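Long-range contact in methyltransferase FkbM (Methylobacillus flagellatus KT, PDB 2PY6), which probably acts as a methyltransferase of the FkbM family, transferring a methyl group to an acceptor: residues 205-216 with 396-407. Residues are numbered along the deposited sequence; the frame is centred on the assembly and turned at random.
Sequences YHEVERPYSTLY and HHTPDRWDTCLY
Tyr205 and His396 lie ring on ring in an offset stack, planes 22° apart and centroids 4.2 Å apart, where helix 203-208 meets the loop joining the last two antiparallel strands, 392-396 and 404-408, of the Rossmann-like sheet of the FkbM-family domain. The His396 ring is fixed at both nitrogens: NE2 gives a bond of 2.6 Å to Asp400 O, close to the ring plane, and ND1 pairs with Thr404 OG1. Asp400 O also sits over the centre of the Tyr205 ring, while Tyr205 OH reaches a water shared with Arg401 O and Thr404 OG1. An alanine in place of Tyr205 would probably leave one face of His396 without its stacking partner and that water with one bond fewer. Farther along, Arg210 N bonds to His396 O (2.8 Å), joining the two backbones. With CG anti to its carbonyl carbon (chi1 -62°), His397 presents one ring face to Leu215, whose CA stands over it 3.7 Å from the centroid. In the plane of that ring, ND1 donates to Thr214 OG1 at 3.1 Å, and Thr214 OG1 passes its own hydrogen to Pro211 O. Past the ring, Tyr216 N donates to Tyr407 OH at 3.1 Å.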
ATOM      1  N   TYR A 205       2.032  -3.411 -31.216  1.00 31.57           N
ATOM      2  CA  TYR A 205       1.106  -2.501 -30.517  1.00 33.74           C
ATOM      3  C   TYR A 205       1.844  -1.320 -29.936  1.00 32.57           C
ATOM      4  O   TYR A 205       1.356  -0.204 -29.994  1.00 33.93           O
ATOM      5  CB  TYR A 205       0.430  -3.142 -29.266  1.00 32.90           C
ATOM      6  CG  TYR A 205      -0.648  -4.109 -29.589  1.00 38.51           C
ATOM      7  CD1 TYR A 205      -1.763  -3.688 -30.308  1.00 44.97           C
ATOM      8  CD2 TYR A 205      -0.605  -5.432 -29.150  1.00 40.14           C
ATOM      9  CE1 TYR A 205      -2.809  -4.555 -30.620  1.00 46.44           C
ATOM     10  CE2 TYR A 205      -1.656  -6.307 -29.446  1.00 45.11           C
ATOM     11  CZ  TYR A 205      -2.764  -5.854 -30.195  1.00 40.83           C
ATOM     12  OH  TYR A 205      -3.835  -6.686 -30.546  1.00 40.44           O
ATOM     13  N   HIS A 206       3.000  -1.591 -29.328  1.00 31.33           N
ATOM     14  CA  HIS A 206       3.743  -0.556 -28.655  1.00 29.83           C
ATOM     15  C   HIS A 206       4.174   0.600 -29.545  1.00 28.99           C
ATOM     16  O   HIS A 206       4.242   1.720 -29.070  1.00 29.68           O
ATOM     17  CB  HIS A 206       4.925  -1.119 -27.852  1.00 29.18           C
ATOM     18  CG  HIS A 206       4.550  -2.180 -26.876  1.00 26.05           C
ATOM     19  ND1 HIS A 206       3.403  -2.118 -26.115  1.00 30.58           N
ATOM     20  CD2 HIS A 206       5.203  -3.298 -26.479  1.00 30.15           C
ATOM     21  CE1 HIS A 206       3.349  -3.171 -25.319  1.00 29.11           C
ATOM     22  NE2 HIS A 206       4.432  -3.899 -25.518  1.00 32.18           N
ATOM     23  N   GLU A 207       4.405   0.339 -30.831  1.00 29.82           N
ATOM     24  CA  GLU A 207       4.825   1.372 -31.769  1.00 30.90           C
ATOM     25  C   GLU A 207       3.735   2.388 -32.047  1.00 31.62           C
ATOM     26  O   GLU A 207       4.021   3.518 -32.413  1.00 33.13           O
ATOM     27  CB  GLU A 207       5.230   0.751 -33.138  1.00 31.67           C
ATOM     28  CG  GLU A 207       6.484  -0.064 -33.161  1.00 40.96           C
ATOM     29  CD  GLU A 207       7.799   0.704 -33.026  1.00 33.67           C
ATOM     30  OE1 GLU A 207       7.870   1.949 -32.877  1.00 33.56           O
ATOM     31  OE2 GLU A 207       8.806   0.005 -33.038  1.00 46.29           O
ATOM     32  N   VAL A 208       2.486   1.984 -31.894  1.00 31.00           N
ATOM     33  CA  VAL A 208       1.352   2.850 -32.227  1.00 30.47           C
ATOM     34  C   VAL A 208       0.399   3.221 -31.066  1.00 30.07           C
ATOM     35  O   VAL A 208      -0.389   4.134 -31.196  1.00 29.00           O
ATOM     36  CB  VAL A 208       0.490   2.198 -33.352  1.00 29.39           C
ATOM     37  CG1 VAL A 208       1.321   1.987 -34.612  1.00 26.14           C
ATOM     38  CG2 VAL A 208      -0.160   0.857 -32.889  1.00 29.73           C
ATOM     39  N   GLU A 209       0.459   2.485 -29.967  1.00 30.23           N
ATOM     40  CA  GLU A 209      -0.466   2.657 -28.870  1.00 32.29           C
ATOM     41  C   GLU A 209      -0.541   4.082 -28.292  1.00 30.63           C
ATOM     42  O   GLU A 209       0.430   4.816 -28.252  1.00 31.37           O
ATOM     43  CB  GLU A 209      -0.130   1.696 -27.725  1.00 33.37           C
ATOM     44  CG  GLU A 209       1.006   2.173 -26.807  1.00 41.32           C
ATOM     45  CD  GLU A 209       1.347   1.206 -25.678  1.00 31.34           C
ATOM     46  OE1 GLU A 209       2.061   0.267 -25.942  1.00 45.23           O
ATOM     47  OE2 GLU A 209       0.935   1.416 -24.521  1.00 40.00           O
ATOM     48  N   ARG A 210      -1.729   4.413 -27.808  1.00 32.76           N
ATOM     49  CA  ARG A 210      -2.003   5.657 -27.125  1.00 31.68           C
ATOM     50  C   ARG A 210      -2.464   5.258 -25.743  1.00 29.94           C
ATOM     51  O   ARG A 210      -2.771   4.079 -25.522  1.00 28.26           O
ATOM     52  CB  ARG A 210      -3.032   6.450 -27.920  1.00 36.14           C
ATOM     53  CG  ARG A 210      -2.490   6.715 -29.352  1.00 39.75           C
ATOM     54  CD  ARG A 210      -2.777   8.053 -29.948  1.00 32.53           C
ATOM     55  NE  ARG A 210      -2.713   9.098 -28.934  1.00 30.35           N
ATOM     56  CZ  ARG A 210      -3.721   9.866 -28.571  1.00 26.62           C
ATOM     57  NH1 ARG A 210      -4.871   9.891 -29.254  1.00 29.70           N
ATOM     58  NH2 ARG A 210      -3.557  10.706 -27.568  1.00 36.40           N
ATOM     59  N   PRO A 211      -2.427   6.188 -24.773  1.00 27.65           N
ATOM     60  CA  PRO A 211      -2.893   5.818 -23.443  1.00 27.35           C
ATOM     61  C   PRO A 211      -4.383   5.454 -23.367  1.00 28.18           C
ATOM     62  O   PRO A 211      -5.215   5.923 -24.184  1.00 28.22           O
ATOM     63  CB  PRO A 211      -2.652   7.095 -22.618  1.00 30.66           C
ATOM     64  CG  PRO A 211      -1.639   7.858 -23.369  1.00 29.91           C
ATOM     65  CD  PRO A 211      -1.962   7.578 -24.808  1.00 25.53           C
ATOM     66  N   TYR A 212      -4.698   4.593 -22.410  1.00 29.21           N
ATOM     67  CA  TYR A 212      -6.082   4.205 -22.079  1.00 27.92           C
ATOM     68  C   TYR A 212      -6.940   5.440 -21.815  1.00 26.78           C
ATOM     69  O   TYR A 212      -8.078   5.533 -22.314  1.00 28.38           O
ATOM     70  CB  TYR A 212      -6.069   3.191 -20.911  1.00 29.14           C
ATOM     71  CG  TYR A 212      -7.440   2.755 -20.463  1.00 27.08           C
ATOM     72  CD1 TYR A 212      -8.207   1.896 -21.241  1.00 34.96           C
ATOM     73  CD2 TYR A 212      -7.969   3.214 -19.266  1.00 35.45           C
ATOM     74  CE1 TYR A 212      -9.495   1.500 -20.828  1.00 33.22           C
ATOM     75  CE2 TYR A 212      -9.249   2.831 -18.842  1.00 40.25           C
ATOM     76  CZ  TYR A 212      -9.997   1.970 -19.632  1.00 38.98           C
ATOM     77  OH  TYR A 212     -11.242   1.581 -19.208  1.00 42.50           O
ATOM     78  N   SER A 213      -6.367   6.416 -21.121  1.00 26.47           N
ATOM     79  CA  SER A 213      -7.037   7.709 -20.810  1.00 28.10           C
ATOM     80  C   SER A 213      -7.515   8.545 -22.000  1.00 27.16           C
ATOM     81  O   SER A 213      -8.294   9.481 -21.842  1.00 28.11           O
ATOM     82  CB  SER A 213      -6.112   8.595 -19.972  1.00 29.11           C
ATOM     83  OG  SER A 213      -4.978   9.029 -20.716  1.00 28.10           O
ATOM     84  N   THR A 214      -7.054   8.222 -23.198  1.00 26.95           N
ATOM     85  CA  THR A 214      -7.430   8.944 -24.391  1.00 25.01           C
ATOM     86  C   THR A 214      -8.478   8.221 -25.226  1.00 27.96           C
ATOM     87  O   THR A 214      -8.884   8.721 -26.273  1.00 25.63           O
ATOM     88  CB  THR A 214      -6.143   9.218 -25.254  1.00 26.93           C
ATOM     89  OG1 THR A 214      -5.606   7.995 -25.768  1.00 26.92           O
ATOM     90  CG2 THR A 214      -5.116   9.895 -24.422  1.00 22.63           C
ATOM     91  N   LEU A 215      -8.928   7.050 -24.758  1.00 26.93           N
ATOM     92  CA  LEU A 215      -9.921   6.281 -25.491  1.00 29.17           C
ATOM     93  C   LEU A 215     -11.204   7.092 -25.642  1.00 26.14           C
ATOM     94  O   LEU A 215     -11.660   7.640 -24.674  1.00 27.44           O
ATOM     95  CB  LEU A 215     -10.202   4.969 -24.732  1.00 31.42           C
ATOM     96  CG  LEU A 215     -11.149   3.900 -25.286  1.00 28.98           C
ATOM     97  CD1 LEU A 215     -10.709   3.283 -26.604  1.00 28.39           C
ATOM     98  CD2 LEU A 215     -11.235   2.835 -24.223  1.00 28.99           C
ATOM     99  N   TYR A 216     -11.710   7.167 -26.872  1.00 25.78           N
ATOM    100  CA  TYR A 216     -12.968   7.800 -27.310  1.00 26.19           C
ATOM    101  C   TYR A 216     -12.977   9.303 -27.394  1.00 27.90           C
ATOM    102  O   TYR A 216     -13.476   9.836 -28.370  1.00 28.67           O
ATOM    103  CB  TYR A 216     -14.196   7.396 -26.454  1.00 27.57           C
ATOM    104  CG  TYR A 216     -14.330   5.925 -26.164  1.00 25.46           C
ATOM    105  CD1 TYR A 216     -14.351   4.977 -27.194  1.00 28.07           C
ATOM    106  CD2 TYR A 216     -14.509   5.478 -24.868  1.00 26.56           C
ATOM    107  CE1 TYR A 216     -14.507   3.616 -26.914  1.00 26.78           C
ATOM    108  CE2 TYR A 216     -14.634   4.114 -24.584  1.00 30.92           C
ATOM    109  CZ  TYR A 216     -14.636   3.195 -25.594  1.00 29.64           C
ATOM    110  OH  TYR A 216     -14.754   1.845 -25.274  1.00 30.43           O
ATOM    111  N   HIS A 396      -5.243   2.522 -31.227  1.00 31.35           N
ATOM    112  CA  HIS A 396      -5.113   1.447 -30.278  1.00 30.71           C
ATOM    113  C   HIS A 396      -4.777   2.080 -28.937  1.00 30.25           C
ATOM    114  O   HIS A 396      -3.782   2.765 -28.840  1.00 30.36           O
ATOM    115  CB  HIS A 396      -4.037   0.459 -30.692  1.00 31.36           C
ATOM    116  CG  HIS A 396      -3.918  -0.674 -29.733  1.00 30.13           C
ATOM    117  ND1 HIS A 396      -4.808  -1.725 -29.728  1.00 27.97           N
ATOM    118  CD2 HIS A 396      -3.098  -0.871 -28.678  1.00 31.26           C
ATOM    119  CE1 HIS A 396      -4.511  -2.547 -28.740  1.00 30.20           C
ATOM    120  NE2 HIS A 396      -3.482  -2.051 -28.083  1.00 26.37           N
ATOM    121  N   HIS A 397      -5.577   1.817 -27.900  1.00 30.50           N
ATOM    122  CA  HIS A 397      -5.448   2.538 -26.625  1.00 30.51           C
ATOM    123  C   HIS A 397      -4.987   1.825 -25.323  1.00 33.22           C
ATOM    124  O   HIS A 397      -5.247   2.346 -24.232  1.00 35.35           O
ATOM    125  CB  HIS A 397      -6.759   3.224 -26.301  1.00 27.73           C
ATOM    126  CG  HIS A 397      -7.189   4.245 -27.287  1.00 23.71           C
ATOM    127  ND1 HIS A 397      -6.876   5.579 -27.157  1.00 25.82           N
ATOM    128  CD2 HIS A 397      -7.954   4.142 -28.405  1.00 23.42           C
ATOM    129  CE1 HIS A 397      -7.416   6.258 -28.163  1.00 30.47           C
ATOM    130  NE2 HIS A 397      -8.092   5.412 -28.922  1.00 29.30           N
ATOM    131  N   THR A 398      -4.343   0.669 -25.411  1.00 33.56           N
ATOM    132  CA  THR A 398      -3.731   0.049 -24.237  1.00 32.52           C
ATOM    133  C   THR A 398      -2.357  -0.492 -24.648  1.00 31.42           C
ATOM    134  O   THR A 398      -2.066  -0.588 -25.834  1.00 29.37           O
ATOM    135  CB  THR A 398      -4.571  -1.148 -23.630  1.00 34.21           C
ATOM    136  OG1 THR A 398      -4.663  -2.227 -24.573  1.00 33.28           O
ATOM    137  CG2 THR A 398      -5.958  -0.721 -23.195  1.00 33.54           C
ATOM    138  N   PRO A 399      -1.497  -0.812 -23.667  1.00 30.25           N
ATOM    139  CA  PRO A 399      -0.262  -1.541 -23.972  1.00 33.46           C
ATOM    140  C   PRO A 399      -0.513  -3.033 -24.275  1.00 37.84           C
ATOM    141  O   PRO A 399       0.435  -3.746 -24.509  1.00 40.50           O
ATOM    142  CB  PRO A 399       0.561  -1.449 -22.681  1.00 29.16           C
ATOM    143  CG  PRO A 399      -0.233  -0.621 -21.745  1.00 31.79           C
ATOM    144  CD  PRO A 399      -1.605  -0.472 -22.237  1.00 31.54           C
ATOM    145  N   ASP A 400      -1.767  -3.497 -24.274  1.00 39.23           N
ATOM    146  CA  ASP A 400      -2.059  -4.903 -24.506  1.00 37.08           C
ATOM    147  C   ASP A 400      -2.982  -4.994 -25.721  1.00 34.64           C
ATOM    148  O   ASP A 400      -3.025  -4.065 -26.524  1.00 33.10           O
ATOM    149  CB  ASP A 400      -2.637  -5.516 -23.215  1.00 38.33           C
ATOM    150  CG  ASP A 400      -2.398  -7.024 -23.131  1.00 43.03           C
ATOM    151  OD1 ASP A 400      -2.472  -7.694 -24.188  1.00 51.34           O
ATOM    152  OD2 ASP A 400      -2.155  -7.542 -22.024  1.00 46.80           O
ATOM    153  N   ARG A 401      -3.722  -6.086 -25.880  1.00 35.24           N
ATOM    154  CA  ARG A 401      -4.554  -6.269 -27.084  1.00 35.37           C
ATOM    155  C   ARG A 401      -5.942  -5.658 -27.006  1.00 33.18           C
ATOM    156  O   ARG A 401      -6.676  -5.609 -27.988  1.00 35.18           O
ATOM    157  CB  ARG A 401      -4.556  -7.749 -27.534  1.00 37.78           C
ATOM    158  CG  ARG A 401      -4.932  -8.783 -26.526  1.00 40.18           C
ATOM    159  CD  ARG A 401      -4.614 -10.180 -27.015  1.00 39.28           C
ATOM    160  NE  ARG A 401      -5.478 -10.608 -28.106  1.00 38.64           N
ATOM    161  CZ  ARG A 401      -5.418 -11.806 -28.680  1.00 35.99           C
ATOM    162  NH1 ARG A 401      -4.537 -12.703 -28.270  1.00 36.74           N
ATOM    163  NH2 ARG A 401      -6.263 -12.104 -29.658  1.00 35.75           N
ATOM    164  N   TRP A 402      -6.254  -5.057 -25.871  1.00 34.49           N
ATOM    165  CA  TRP A 402      -7.555  -4.450 -25.656  1.00 34.34           C
ATOM    166  C   TRP A 402      -7.595  -3.005 -26.158  1.00 35.14           C
ATOM    167  O   TRP A 402      -6.602  -2.296 -26.149  1.00 33.30           O
ATOM    168  CB  TRP A 402      -7.883  -4.416 -24.156  1.00 37.62           C
ATOM    169  CG  TRP A 402      -7.284  -5.552 -23.364  1.00 45.51           C
ATOM    170  CD1 TRP A 402      -6.441  -5.452 -22.280  1.00 48.24           C
ATOM    171  CD2 TRP A 402      -7.407  -6.955 -23.647  1.00 47.25           C
ATOM    172  NE1 TRP A 402      -6.088  -6.704 -21.842  1.00 49.11           N
ATOM    173  CE2 TRP A 402      -6.657  -7.644 -22.667  1.00 49.94           C
ATOM    174  CE3 TRP A 402      -8.095  -7.693 -24.619  1.00 48.79           C
ATOM    175  CZ2 TRP A 402      -6.576  -9.030 -22.634  1.00 48.41           C
ATOM    176  CZ3 TRP A 402      -8.019  -9.076 -24.577  1.00 47.76           C
ATOM    177  CH2 TRP A 402      -7.259  -9.727 -23.598  1.00 46.68           C
ATOM    178  N   ASP A 403      -8.789  -2.607 -26.559  1.00 32.51           N
ATOM    179  CA  ASP A 403      -9.162  -1.265 -26.927  1.00 31.75           C
ATOM    180  C   ASP A 403      -8.561  -0.667 -28.182  1.00 31.20           C
ATOM    181  O   ASP A 403      -8.164   0.494 -28.207  1.00 27.16           O
ATOM    182  CB  ASP A 403      -9.074  -0.319 -25.713  1.00 35.03           C
ATOM    183  CG  ASP A 403     -10.003  -0.757 -24.557  1.00 33.30           C
ATOM    184  OD1 ASP A 403     -11.252  -0.905 -24.770  1.00 33.60           O
ATOM    185  OD2 ASP A 403      -9.469  -0.891 -23.440  1.00 39.12           O
ATOM    186  N   THR A 404      -8.547  -1.494 -29.216  1.00 27.77           N
ATOM    187  CA  THR A 404      -8.361  -1.039 -30.557  1.00 31.30           C
ATOM    188  C   THR A 404      -9.767  -0.490 -30.847  1.00 28.70           C
ATOM    189  O   THR A 404     -10.744  -1.157 -30.583  1.00 31.93           O
ATOM    190  CB  THR A 404      -8.006  -2.212 -31.492  1.00 32.39           C
ATOM    191  OG1 THR A 404      -6.795  -2.812 -31.035  1.00 33.22           O
ATOM    192  CG2 THR A 404      -7.825  -1.733 -32.889  1.00 35.20           C
ATOM    193  N   CYS A 405      -9.867   0.744 -31.320  1.00 30.23           N
ATOM    194  CA  CYS A 405     -11.129   1.388 -31.522  1.00 25.89           C
ATOM    195  C   CYS A 405     -11.233   2.069 -32.872  1.00 25.47           C
ATOM    196  O   CYS A 405     -10.345   2.805 -33.260  1.00 29.55           O
ATOM    197  CB  CYS A 405     -11.269   2.464 -30.426  1.00 27.74           C
ATOM    198  SG  CYS A 405     -12.877   3.252 -30.350  1.00 29.59           S
ATOM    199  N   LEU A 406     -12.343   1.852 -33.565  1.00 27.59           N
ATOM    200  CA  LEU A 406     -12.637   2.504 -34.841  1.00 26.06           C
ATOM    201  C   LEU A 406     -13.327   3.808 -34.550  1.00 27.81           C
ATOM    202  O   LEU A 406     -14.134   3.871 -33.636  1.00 26.46           O
ATOM    203  CB  LEU A 406     -13.601   1.675 -35.674  1.00 28.24           C
ATOM    204  CG  LEU A 406     -13.040   0.447 -36.383  1.00 30.38           C
ATOM    205  CD1 LEU A 406     -14.060  -0.641 -36.580  1.00 25.13           C
ATOM    206  CD2 LEU A 406     -12.383   0.903 -37.703  1.00 31.03           C
ATOM    207  N   TYR A 407     -12.990   4.839 -35.324  1.00 27.24           N
ATOM    208  CA  TYR A 407     -13.651   6.137 -35.256  1.00 28.55           C
ATOM    209  C   TYR A 407     -14.254   6.451 -36.610  1.00 29.86           C
ATOM    210  O   TYR A 407     -13.626   6.218 -37.638  1.00 29.19           O
ATOM    211  CB  TYR A 407     -12.670   7.223 -34.878  1.00 29.43           C
ATOM    212  CG  TYR A 407     -12.112   7.005 -33.499  1.00 29.65           C
ATOM    213  CD1 TYR A 407     -12.773   7.518 -32.391  1.00 26.75           C
ATOM    214  CD2 TYR A 407     -10.972   6.242 -33.291  1.00 27.29           C
ATOM    215  CE1 TYR A 407     -12.289   7.316 -31.130  1.00 24.84           C
ATOM    216  CE2 TYR A 407     -10.482   6.035 -32.014  1.00 33.59           C
ATOM    217  CZ  TYR A 407     -11.153   6.560 -30.939  1.00 25.25           C
ATOM    218  OH  TYR A 407     -10.679   6.413 -29.649  1.00 23.47           O
TER
HETATM  219  O   HOH W   1      -6.408  -5.525 -30.670  1.00 24.12           O
HETATM  220  O   HOH W   2      -2.999   3.725 -32.491  1.00 15.41           O